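Side-chain contacts in ancestral congerin Con-anc (PDB 3AJZ), which probably binds beta-galactosides as a galectin-type lectin, a reconstructed ancestor of the fish congerins that holds a galactose-glucose glycan in this crystal: residues Gln71-Lys76 and Pro110-Asp115; Ile59-Met64 and Phe97-Pro102; Asp40-His45 and Phe120-Gly125. All coordinates share one frame; numbering follows the deposited sequence. Where two conformers were deposited one is given.

Interaction 1: residues Gln71-Lys76 and Pro110-Asp115. With BGC (beta-D-glucopyranose), chain B; GAL (beta-D-galactopyranose), chain C.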
loop_
_atom_site.group_PDB
_atom_site.type_symbol
_atom_site.label_atom_id
_atom_site.label_comp_id
_atom_site.label_asym_id
_atom_site.label_seq_id
_atom_site.Cartn_x
_atom_site.Cartn_y
_atom_site.Cartn_z
ATOM N N GLN A 71 24.612 -0.056 -12.975
ATOM C CA GLN A 71 24.923 1.118 -13.793
ATOM C C GLN A 71 23.741 2.096 -13.866
ATOM O O GLN A 71 22.604 1.733 -14.229
ATOM C CB GLN A 71 25.371 0.707 -15.206
ATOM C CG GLN A 71 25.794 1.889 -16.078
ATOM C CD GLN A 71 26.659 1.482 -17.275
ATOM O OE1 GLN A 71 26.681 0.315 -17.695
ATOM N NE2 GLN A 71 27.374 2.455 -17.834
ATOM N N GLU A 72 24.013 3.352 -13.557
ATOM C CA GLU A 72 23.006 4.404 -13.623
ATOM C C GLU A 72 22.615 4.770 -15.018
ATOM O O GLU A 72 23.428 4.715 -15.974
ATOM C CB GLU A 72 23.524 5.661 -12.923
ATOM C CG GLU A 72 23.673 5.456 -11.449
ATOM C CD GLU A 72 24.297 6.644 -10.711
ATOM O OE1 GLU A 72 24.772 7.611 -11.353
ATOM O OE2 GLU A 72 24.307 6.609 -9.461
ATOM N N GLN A 73 21.343 5.125 -15.139
ATOM C CA GLN A 73 20.828 5.763 -16.329
ATOM C C GLN A 73 20.140 7.033 -15.883
ATOM O O GLN A 73 19.705 7.145 -14.729
ATOM C CB GLN A 73 19.843 4.847 -17.051
ATOM C CG GLN A 73 20.519 3.553 -17.549
ATOM C CD GLN A 73 19.683 2.698 -18.487
ATOM O OE1 GLN A 73 18.494 3.000 -18.828
ATOM N NE2 GLN A 73 20.318 1.594 -18.929
ATOM N N ARG A 74 20.094 8.016 -16.763
ATOM C CA ARG A 74 19.540 9.319 -16.403
ATOM C C ARG A 74 18.505 9.762 -17.386
ATOM O O ARG A 74 18.577 9.441 -18.580
ATOM C CB ARG A 74 20.632 10.384 -16.283
ATOM C CG ARG A 74 21.390 10.294 -14.945
ATOM C CD ARG A 74 22.606 11.239 -14.835
ATOM N NE ARG A 74 23.087 11.301 -13.444
ATOM C CZ ARG A 74 23.685 10.299 -12.809
ATOM N NH1 ARG A 74 23.936 9.157 -13.433
ATOM N NH2 ARG A 74 24.008 10.448 -11.536
ATOM N N SER A 75 17.531 10.508 -16.877
ATOM C CA SER A 75 16.600 11.262 -17.713
ATOM C C SER A 75 16.551 12.702 -17.209
ATOM O O SER A 75 16.528 12.950 -16.009
ATOM C CB SER A 75 15.213 10.637 -17.658
ATOM O OG SER A 75 14.284 11.416 -18.433
ATOM N N LYS A 76 16.526 13.659 -18.128
ATOM C CA LYS A 76 16.367 15.077 -17.792
ATOM C C LYS A 76 14.909 15.527 -17.863
ATOM O O LYS A 76 14.621 16.713 -17.683
ATOM C CB LYS A 76 17.206 15.954 -18.732
ATOM C CG LYS A 76 18.693 15.676 -18.683
ATOM C CD LYS A 76 19.419 16.708 -17.860
ATOM C CE LYS A 76 19.402 16.374 -16.397
ATOM N NZ LYS A 76 20.056 17.459 -15.590
ATOM N N PRO A 110 16.000 -1.165 -18.362
ATOM C CA PRO A 110 16.022 -2.628 -18.564
ATOM C C PRO A 110 15.554 -3.493 -17.357
ATOM O O PRO A 110 15.846 -3.155 -16.189
ATOM C CB PRO A 110 17.497 -2.907 -18.938
ATOM C CG PRO A 110 18.247 -1.731 -18.314
ATOM C CD PRO A 110 17.337 -0.538 -18.444
ATOM N N ASN A 111 14.833 -4.576 -17.663
ATOM C CA ASN A 111 14.431 -5.558 -16.656
ATOM C C ASN A 111 15.668 -6.451 -16.457
ATOM O O ASN A 111 15.789 -7.538 -17.015
ATOM C CB ASN A 111 13.196 -6.344 -17.150
ATOM C CG ASN A 111 12.575 -7.296 -16.109
ATOM O OD1 ASN A 111 11.417 -7.755 -16.296
ATOM N ND2 ASN A 111 13.292 -7.640 -15.087
ATOM N N ARG A 112 16.589 -5.950 -15.653
ATOM C CA ARG A 112 17.950 -6.544 -15.619
ATOM C C ARG A 112 17.994 -7.942 -15.015
ATOM O O ARG A 112 18.897 -8.711 -15.351
ATOM C CB ARG A 112 18.932 -5.603 -14.902
ATOM C CG ARG A 112 19.261 -4.349 -15.695
ATOM C CD ARG A 112 20.012 -3.310 -14.864
ATOM N NE ARG A 112 20.561 -2.230 -15.659
ATOM C CZ ARG A 112 21.111 -1.140 -15.129
ATOM N NH1 ARG A 112 21.599 -0.210 -15.944
ATOM N NH2 ARG A 112 21.176 -0.985 -13.807
ATOM N N HIS A 113 17.037 -8.289 -14.161
ATOM C CA HIS A 113 16.978 -9.643 -13.572
ATOM C C HIS A 113 15.988 -10.576 -14.283
ATOM O O HIS A 113 15.827 -11.728 -13.888
ATOM C CB HIS A 113 16.722 -9.557 -12.063
ATOM C CG HIS A 113 16.706 -10.873 -11.346
ATOM N ND1 HIS A 113 17.848 -11.577 -11.032
ATOM C CD2 HIS A 113 15.674 -11.593 -10.845
ATOM C CE1 HIS A 113 17.515 -12.688 -10.396
ATOM N NE2 HIS A 113 16.203 -12.725 -10.281
ATOM N N GLY A 114 15.341 -10.099 -15.337
ATOM C CA GLY A 114 14.443 -10.960 -16.115
ATOM C C GLY A 114 13.258 -11.494 -15.315
ATOM O O GLY A 114 12.816 -12.650 -15.478
ATOM N N ASP A 115 12.729 -10.624 -14.457
ATOM C CA ASP A 115 11.589 -10.968 -13.595
ATOM C C ASP A 115 10.241 -10.911 -14.295
ATOM O O ASP A 115 10.001 -10.039 -15.114
ATOM C CB ASP A 115 11.560 -9.985 -12.430
ATOM C CG ASP A 115 12.777 -10.081 -11.571
ATOM O OD1 ASP A 115 13.431 -9.051 -11.320
ATOM O OD2 ASP A 115 13.062 -11.204 -11.119
HETATM C C2 BGC B . 26.835 9.264 -8.026
HETATM C C3 BGC B . 25.500 9.177 -7.279
HETATM C C4 BGC B . 25.521 8.103 -6.196
HETATM C C5 BGC B . 26.729 8.434 -5.303
HETATM C C6 BGC B . 26.921 7.481 -4.136
HETATM C C1 BGC B . 27.938 9.498 -6.998
HETATM O O1 BGC B . 29.190 9.433 -7.628
HETATM O O2 BGC B . 26.811 10.328 -8.938
HETATM O O3 BGC B . 24.457 8.903 -8.192
HETATM O O4 BGC B . 24.345 8.220 -5.407
HETATM O O5 BGC B . 27.893 8.413 -6.106
HETATM O O6 BGC B . 27.038 6.170 -4.637
HETATM C C1 GAL C . 23.655 6.978 -5.179
HETATM C C2 GAL C . 22.682 7.188 -3.998
HETATM C C3 GAL C . 21.799 5.962 -3.788
HETATM C C4 GAL C . 21.119 5.614 -5.121
HETATM C C5 GAL C . 22.236 5.387 -6.155
HETATM C C6 GAL C . 21.667 5.016 -7.511
HETATM O O2 GAL C . 23.398 7.487 -2.796
HETATM O O3 GAL C . 20.844 6.243 -2.794
HETATM O O4 GAL C . 20.223 6.658 -5.471
HETATM O O5 GAL C . 22.998 6.573 -6.369
HETATM O O6 GAL C . 22.715 4.704 -8.415
#
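R112 and the backbone carbonyl of Q71 form a surface contact at one edge of the galectin beta-sandwich, where the loop that leaves strand 106-110 meets the break in strand 68-75, just ahead of its 73-75 portion. The guanidinium of R112 arrives end-on and spends both terminal nitrogens on one oxygen: NH1 lies 2.8 Å and NH2 3.1 Å from Q71 O. The NH1 bond is the straighter, at 155°. The acceptor sits in the guanidinium plane, whereas the donors are tilted somewhat from the plane of the Q71 carbonyl. The R112 chain is extended from CG to NE after a first torsion of -71°, which puts CG beside the backbone N and lets the side chain reach Q71. NH2 also bonds to N62 OD1 and S63 OG of the neighbouring strand 58-65. Beside this grip the end of Q73 comes up against P110 from the opposite direction, Q73 NE2 lying 3.7 Å from P110 CD; the Q73 amide plane stands 86° from that of the R112 guanidinium.

E72 points away from the loop, into the glycan pocket. There R74 holds E72 OE1 end-on in a salt bridge, 2.7 Å from R74 NH1; NH1 and NH2 both reach E72 OE1 from the same face of the carboxylate. The other oxygen, E72 OE2, accepts from the glucose O3 at 2.6 Å and from the galactose O6 at 2.7 Å. R74 NE has a second anionic partner in D55.

The two halves of the carboxylate thus have separate tasks, one held by arginine and one reading both sugars, and the contact with R74 would probably favour the ionised form of E72. R112 grips the peptide oxygen just before E72, consistent with a second-shell role in positioning it.

Interaction 2: residues Ile59-Met64 and Phe97-Pro102; sequences IVLNSM and FYIQLP. With GAL (beta-D-galactopyranose), chain C.
L61 and I99 meet tip to tip between the two sheets of the galectin beta-sandwich, joining strand 58-65 of the sugar-binding sheet to strand 96-100 of the other. L61 CD2 comes within 3.7 Å of I99 CD1. One step along, I59 meets L101 tip to tip, I59 CD1 lying 3.9 Å from L101 CD1 and 4.0 Å from L101 CD2. In all four residues the first side-chain torsion lies near -60°, setting the branch that reaches across the interior beside the backbone N. No hydrogen bond joins the segments: this is wholly apolar core, closed further by V107 and F109 against L61 and by F78 against I59.

The tight part is thus confined to these two methyl meetings. N62 turns to the sugar side; on the far side Q100 is partly exposed and P102, in the loop after the strand, lies in the solvent. Q100 NE2 bonds back to L101 O, which lies in the amide plane of Q100, with the donor on a lone pair of that carbonyl.

N62 carries the ligand side of the strand, with Q70 O as a further acceptor for its amide. Its CG stands anti to the backbone N (chi1 -153°), and N62 ND2 donates to galactose O6 at 2.9 Å along an almost straight bond of 172°.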
loop_
_atom_site.group_PDB
_atom_site.type_symbol
_atom_site.label_atom_id
_atom_site.label_comp_id
_atom_site.label_asym_id
_atom_site.label_seq_id
_atom_site.Cartn_x
_atom_site.Cartn_y
_atom_site.Cartn_z
ATOM N N ILE A 59 16.206 12.573 -13.187
ATOM C CA ILE A 59 15.827 11.257 -12.683
ATOM C C ILE A 59 17.032 10.371 -12.880
ATOM O O ILE A 59 17.560 10.261 -13.995
ATOM C CB ILE A 59 14.605 10.631 -13.411
ATOM C CG1 ILE A 59 13.423 11.599 -13.348
ATOM C CG2 ILE A 59 14.218 9.270 -12.770
ATOM C CD1 ILE A 59 12.177 11.045 -14.032
ATOM N N VAL A 60 17.457 9.710 -11.801
ATOM C CA VAL A 60 18.504 8.693 -11.889
ATOM C C VAL A 60 17.855 7.347 -11.660
ATOM O O VAL A 60 17.203 7.136 -10.632
ATOM C CB VAL A 60 19.606 8.967 -10.858
ATOM C CG1 VAL A 60 20.616 7.816 -10.859
ATOM C CG2 VAL A 60 20.266 10.323 -11.183
ATOM N N LEU A 61 18.012 6.454 -12.624
ATOM C CA LEU A 61 17.459 5.114 -12.567
ATOM C C LEU A 61 18.580 4.107 -12.357
ATOM O O LEU A 61 19.676 4.207 -12.938
ATOM C CB LEU A 61 16.651 4.764 -13.829
ATOM C CG LEU A 61 15.512 5.757 -14.071
ATOM C CD1 LEU A 61 15.932 6.877 -15.058
ATOM C CD2 LEU A 61 14.290 5.015 -14.552
ATOM N N ASN A 62 18.319 3.113 -11.536
ATOM C CA ASN A 62 19.277 2.052 -11.324
ATOM C C ASN A 62 18.574 0.814 -10.764
ATOM O O ASN A 62 17.355 0.764 -10.581
ATOM C CB ASN A 62 20.407 2.560 -10.430
ATOM C CG ASN A 62 21.742 1.830 -10.665
ATOM O OD1 ASN A 62 21.818 0.851 -11.412
ATOM N ND2 ASN A 62 22.808 2.341 -10.031
ATOM N N SER A 63 19.350 -0.230 -10.535
ATOM C CA SER A 63 18.949 -1.437 -9.863
ATOM C C SER A 63 20.012 -1.792 -8.839
ATOM O O SER A 63 21.152 -1.309 -8.928
ATOM C CB SER A 63 18.803 -2.586 -10.864
ATOM O OG SER A 63 19.985 -2.684 -11.686
ATOM N N MET A 64 19.631 -2.606 -7.871
ATOM C CA MET A 64 20.535 -3.046 -6.804
ATOM C C MET A 64 20.468 -4.559 -6.682
ATOM O O MET A 64 19.392 -5.137 -6.548
ATOM C CB MET A 64 20.132 -2.384 -5.475
ATOM C CG MET A 64 20.648 -3.142 -4.237
ATOM S SD MET A 64 20.131 -2.363 -2.684
ATOM C CE MET A 64 21.042 -0.905 -2.772
ATOM N N PHE A 97 11.209 -2.197 -18.201
ATOM C CA PHE A 97 10.220 -1.478 -17.377
ATOM C C PHE A 97 9.840 -0.247 -18.141
ATOM O O PHE A 97 10.702 0.430 -18.734
ATOM C CB PHE A 97 10.845 -0.968 -16.070
ATOM C CG PHE A 97 11.183 -2.036 -15.084
ATOM C CD1 PHE A 97 10.231 -2.537 -14.176
ATOM C CD2 PHE A 97 12.494 -2.489 -14.989
ATOM C CE1 PHE A 97 10.580 -3.500 -13.263
ATOM C CE2 PHE A 97 12.843 -3.424 -14.055
ATOM C CZ PHE A 97 11.910 -3.940 -13.202
ATOM N N TYR A 98 8.552 0.096 -18.075
ATOM C CA TYR A 98 8.017 1.291 -18.687
ATOM C C TYR A 98 7.458 2.179 -17.587
ATOM O O TYR A 98 6.520 1.782 -16.878
ATOM C CB TYR A 98 6.898 0.893 -19.668
ATOM C CG TYR A 98 7.367 -0.113 -20.702
ATOM C CD1 TYR A 98 7.197 -1.480 -20.508
ATOM C CD2 TYR A 98 8.020 0.316 -21.853
ATOM C CE1 TYR A 98 7.656 -2.428 -21.442
ATOM C CE2 TYR A 98 8.470 -0.613 -22.801
ATOM C CZ TYR A 98 8.296 -1.970 -22.588
ATOM O OH TYR A 98 8.745 -2.907 -23.511
ATOM N N ILE A 99 8.041 3.354 -17.441
ATOM C CA ILE A 99 7.702 4.246 -16.338
ATOM C C ILE A 99 6.974 5.446 -16.942
ATOM O O ILE A 99 7.556 6.193 -17.716
ATOM C CB ILE A 99 8.978 4.695 -15.611
ATOM C CG1 ILE A 99 9.678 3.471 -15.014
ATOM C CG2 ILE A 99 8.648 5.682 -14.494
ATOM C CD1 ILE A 99 11.091 3.320 -15.485
ATOM N N GLN A 100 5.706 5.596 -16.597
ATOM C CA GLN A 100 4.892 6.670 -17.159
ATOM C C GLN A 100 4.922 7.861 -16.209
ATOM O O GLN A 100 4.454 7.766 -15.056
ATOM C CB GLN A 100 3.450 6.175 -17.352
ATOM C CG GLN A 100 2.495 7.192 -18.012
ATOM C CD GLN A 100 2.930 7.518 -19.398
ATOM O OE1 GLN A 100 2.898 6.663 -20.285
ATOM N NE2 GLN A 100 3.402 8.732 -19.589
ATOM N N LEU A 101 5.507 8.964 -16.674
ATOM C CA LEU A 101 5.628 10.181 -15.883
ATOM C C LEU A 101 4.346 11.009 -16.089
ATOM O O LEU A 101 3.640 10.828 -17.070
ATOM C CB LEU A 101 6.882 10.986 -16.281
ATOM C CG LEU A 101 8.235 10.247 -16.244
ATOM C CD1 LEU A 101 9.348 11.206 -16.679
ATOM C CD2 LEU A 101 8.544 9.718 -14.836
ATOM N N PRO A 102 4.030 11.867 -15.129
ATOM C CA PRO A 102 2.724 12.534 -15.177
ATOM C C PRO A 102 2.626 13.616 -16.231
ATOM O O PRO A 102 1.512 14.081 -16.501
ATOM C CB PRO A 102 2.569 13.103 -13.771
ATOM C CG PRO A 102 4.006 13.371 -13.323
ATOM C CD PRO A 102 4.783 12.188 -13.912
HETATM C C1 GAL C . 23.655 6.978 -5.179
HETATM C C2 GAL C . 22.682 7.188 -3.998
HETATM C C3 GAL C . 21.799 5.962 -3.788
HETATM C C4 GAL C . 21.119 5.614 -5.121
HETATM C C5 GAL C . 22.236 5.387 -6.155
HETATM C C6 GAL C . 21.667 5.016 -7.511
HETATM O O2 GAL C . 23.398 7.487 -2.796
HETATM O O3 GAL C . 20.844 6.243 -2.794
HETATM O O4 GAL C . 20.223 6.658 -5.471
HETATM O O5 GAL C . 22.998 6.573 -6.369
HETATM O O6 GAL C . 22.715 4.704 -8.415
#

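Interaction 3: residues Asp40-His45 and Phe120-Gly125. With GAL (beta-D-galactopyranose), chain C.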
loop_
_atom_site.group_PDB
_atom_site.type_symbol
_atom_site.label_atom_id
_atom_site.label_comp_id
_atom_site.label_asym_id
_atom_site.label_seq_id
_atom_site.Cartn_x
_atom_site.Cartn_y
_atom_site.Cartn_z
ATOM N N ASP A 40 17.486 -8.269 -0.563
ATOM C CA ASP A 40 18.593 -7.296 -0.632
ATOM C C ASP A 40 18.806 -6.717 -2.036
ATOM O O ASP A 40 19.903 -6.292 -2.413
ATOM C CB ASP A 40 19.859 -7.884 -0.015
ATOM C CG ASP A 40 19.693 -8.148 1.476
ATOM O OD1 ASP A 40 19.858 -9.320 1.875
ATOM O OD2 ASP A 40 19.374 -7.195 2.231
ATOM N N SER A 41 17.715 -6.681 -2.795
ATOM C CA SER A 41 17.760 -6.265 -4.186
ATOM C C SER A 41 16.630 -5.301 -4.479
ATOM O O SER A 41 15.628 -5.292 -3.783
ATOM C CB SER A 41 17.682 -7.467 -5.136
ATOM O OG SER A 41 16.421 -8.120 -5.078
ATOM N N ILE A 42 16.818 -4.483 -5.505
ATOM C CA ILE A 42 15.800 -3.567 -5.994
ATOM C C ILE A 42 15.894 -3.685 -7.508
ATOM O O ILE A 42 16.934 -3.386 -8.107
ATOM C CB ILE A 42 16.123 -2.108 -5.620
ATOM C CG1 ILE A 42 16.201 -1.932 -4.095
ATOM C CG2 ILE A 42 15.044 -1.173 -6.218
ATOM C CD1 ILE A 42 16.822 -0.598 -3.655
ATOM N N ALA A 43 14.821 -4.140 -8.136
ATOM C CA ALA A 43 14.812 -4.336 -9.583
ATOM C C ALA A 43 14.770 -3.001 -10.319
ATOM O O ALA A 43 15.368 -2.826 -11.397
ATOM C CB ALA A 43 13.604 -5.234 -10.000
ATOM N N LEU A 44 14.008 -2.070 -9.743
ATOM C CA LEU A 44 13.815 -0.776 -10.358
ATOM C C LEU A 44 13.823 0.268 -9.261
ATOM O O LEU A 44 12.949 0.280 -8.376
ATOM C CB LEU A 44 12.479 -0.762 -11.117
ATOM C CG LEU A 44 12.139 0.605 -11.699
ATOM C CD1 LEU A 44 13.167 1.108 -12.750
ATOM C CD2 LEU A 44 10.760 0.602 -12.306
ATOM N N HIS A 45 14.849 1.127 -9.292
ATOM C CA HIS A 45 15.010 2.281 -8.415
ATOM C C HIS A 45 14.884 3.508 -9.270
ATOM O O HIS A 45 15.624 3.676 -10.238
ATOM C CB HIS A 45 16.410 2.221 -7.791
ATOM C CG HIS A 45 16.839 3.468 -7.068
ATOM N ND1 HIS A 45 16.361 3.844 -5.824
ATOM C CD2 HIS A 45 17.820 4.366 -7.374
ATOM C CE1 HIS A 45 17.012 4.926 -5.413
ATOM N NE2 HIS A 45 17.890 5.272 -6.341
ATOM N N PHE A 120 7.206 -6.356 -3.958
ATOM C CA PHE A 120 7.230 -5.157 -3.106
ATOM C C PHE A 120 7.464 -3.872 -3.845
ATOM O O PHE A 120 8.053 -3.856 -4.927
ATOM C CB PHE A 120 8.215 -5.255 -1.938
ATOM C CG PHE A 120 9.657 -5.076 -2.327
ATOM C CD1 PHE A 120 10.494 -6.188 -2.428
ATOM C CD2 PHE A 120 10.178 -3.807 -2.587
ATOM C CE1 PHE A 120 11.850 -6.031 -2.785
ATOM C CE2 PHE A 120 11.527 -3.636 -2.979
ATOM C CZ PHE A 120 12.357 -4.756 -3.060
ATOM N N ILE A 121 6.953 -2.797 -3.250
ATOM C CA ILE A 121 7.273 -1.432 -3.684
ATOM C C ILE A 121 7.400 -0.598 -2.438
ATOM O O ILE A 121 6.550 -0.682 -1.538
ATOM C CB ILE A 121 6.206 -0.776 -4.672
ATOM C CG1 ILE A 121 6.602 0.677 -5.045
ATOM C CG2 ILE A 121 4.754 -0.927 -4.138
ATOM C CD1 ILE A 121 6.100 1.783 -4.115
ATOM N N TYR A 122 8.478 0.188 -2.355
ATOM C CA TYR A 122 8.589 1.147 -1.262
ATOM C C TYR A 122 9.109 2.507 -1.675
ATOM O O TYR A 122 9.830 2.644 -2.686
ATOM C CB TYR A 122 9.402 0.591 -0.083
ATOM C CG TYR A 122 10.881 0.433 -0.329
ATOM C CD1 TYR A 122 11.759 1.491 -0.091
ATOM C CD2 TYR A 122 11.403 -0.787 -0.750
ATOM C CE1 TYR A 122 13.139 1.330 -0.287
ATOM C CE2 TYR A 122 12.762 -0.969 -0.946
ATOM C CZ TYR A 122 13.620 0.089 -0.728
ATOM O OH TYR A 122 14.989 -0.084 -0.893
ATOM N N LEU A 123 8.700 3.527 -0.922
ATOM C CA LEU A 123 9.160 4.889 -1.169
ATOM C C LEU A 123 10.289 5.196 -0.205
ATOM O O LEU A 123 10.239 4.746 0.925
ATOM C CB LEU A 123 8.006 5.893 -0.942
ATOM C CG LEU A 123 8.051 7.158 -1.794
ATOM C CD1 LEU A 123 7.724 6.706 -3.209
ATOM C CD2 LEU A 123 7.033 8.168 -1.393
ATOM N N ALA A 124 11.273 5.976 -0.667
ATOM C CA ALA A 124 12.335 6.492 0.209
ATOM C C ALA A 124 12.570 7.971 -0.039
ATOM O O ALA A 124 12.290 8.498 -1.133
ATOM C CB ALA A 124 13.643 5.716 -0.004
ATOM N N GLY A 125 13.077 8.673 0.965
ATOM C CA GLY A 125 13.449 10.057 0.739
ATOM C C GLY A 125 12.430 11.114 1.120
ATOM O O GLY A 125 11.747 11.004 2.160
HETATM C C1 GAL C . 23.655 6.978 -5.179
HETATM C C2 GAL C . 22.682 7.188 -3.998
HETATM C C3 GAL C . 21.799 5.962 -3.788
HETATM C C4 GAL C . 21.119 5.614 -5.121
HETATM C C5 GAL C . 22.236 5.387 -6.155
HETATM C C6 GAL C . 21.667 5.016 -7.511
HETATM O O2 GAL C . 23.398 7.487 -2.796
HETATM O O3 GAL C . 20.844 6.243 -2.794
HETATM O O4 GAL C . 20.223 6.658 -5.471
HETATM O O5 GAL C . 22.998 6.573 -6.369
HETATM O O6 GAL C . 22.715 4.704 -8.415
#
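In the carbohydrate-binding sheet, I42 at the entry to strand 42-49 packs against Y122 of strand 117-125, and the S41 carbonyl beside it against F120. Strand 30-36 lies between the two strands, and no backbone hydrogen bond joins the two segments: one side chain meets another, and a ring meets a backbone carbonyl. I42 and Y122 cross at about a right angle, and I42 CD1 comes to 3.4 Å from Y122 OH; the methyl stands obliquely to the ring. F120 presents its edge to the preceding peptide: F120 CZ lies 3.4 Å from S41 O, which sits in the ring plane. Both aromatics have CG between the backbone N and the carbonyl carbon (chi1 76° for F120, 70° for Y122), bringing F120 to the S41 carbonyl and Y122 to the I42 side chain.

Past a classic beta bulge of A43 and L44 opposite V35, H45 leaves this packing for the glycan. H45 NE2 lies 2.8 Å from galactose O4, and either atom could be the donor. ND1 is bonded to N34 OD1, and W69 meets the imidazole ring.

An oxygen in the plane of an aromatic ring faces its weakly positive C-H rim, so the S41 carbonyl is probably mildly favoured there, while the N34 bond to ND1 probably helps set the rotation of the H45 ring.

In the fold
All three contacts lie within the one galectin domain. Interactions 1 and 2 have centres about 7 Å apart and are directly joined, since strands 58-65 and 68-75 are neighbours in one sheet; their segments alternate along the chain. Strand 42-49 borders 58-65 on its other side, bringing interaction 3, centre to centre, about 11 Å from interaction 2 and about 13 Å from interaction 1. Segments 40-45 and 120-125 enclose both other contacts in sequence. Interaction 2 packs the two sheets face to face in the core, while interaction 1 reaches the end of strand 106-110 at the rim. Three successive strands thus each supply a galactose-binding residue, H45, N62 and E72, from one sheet.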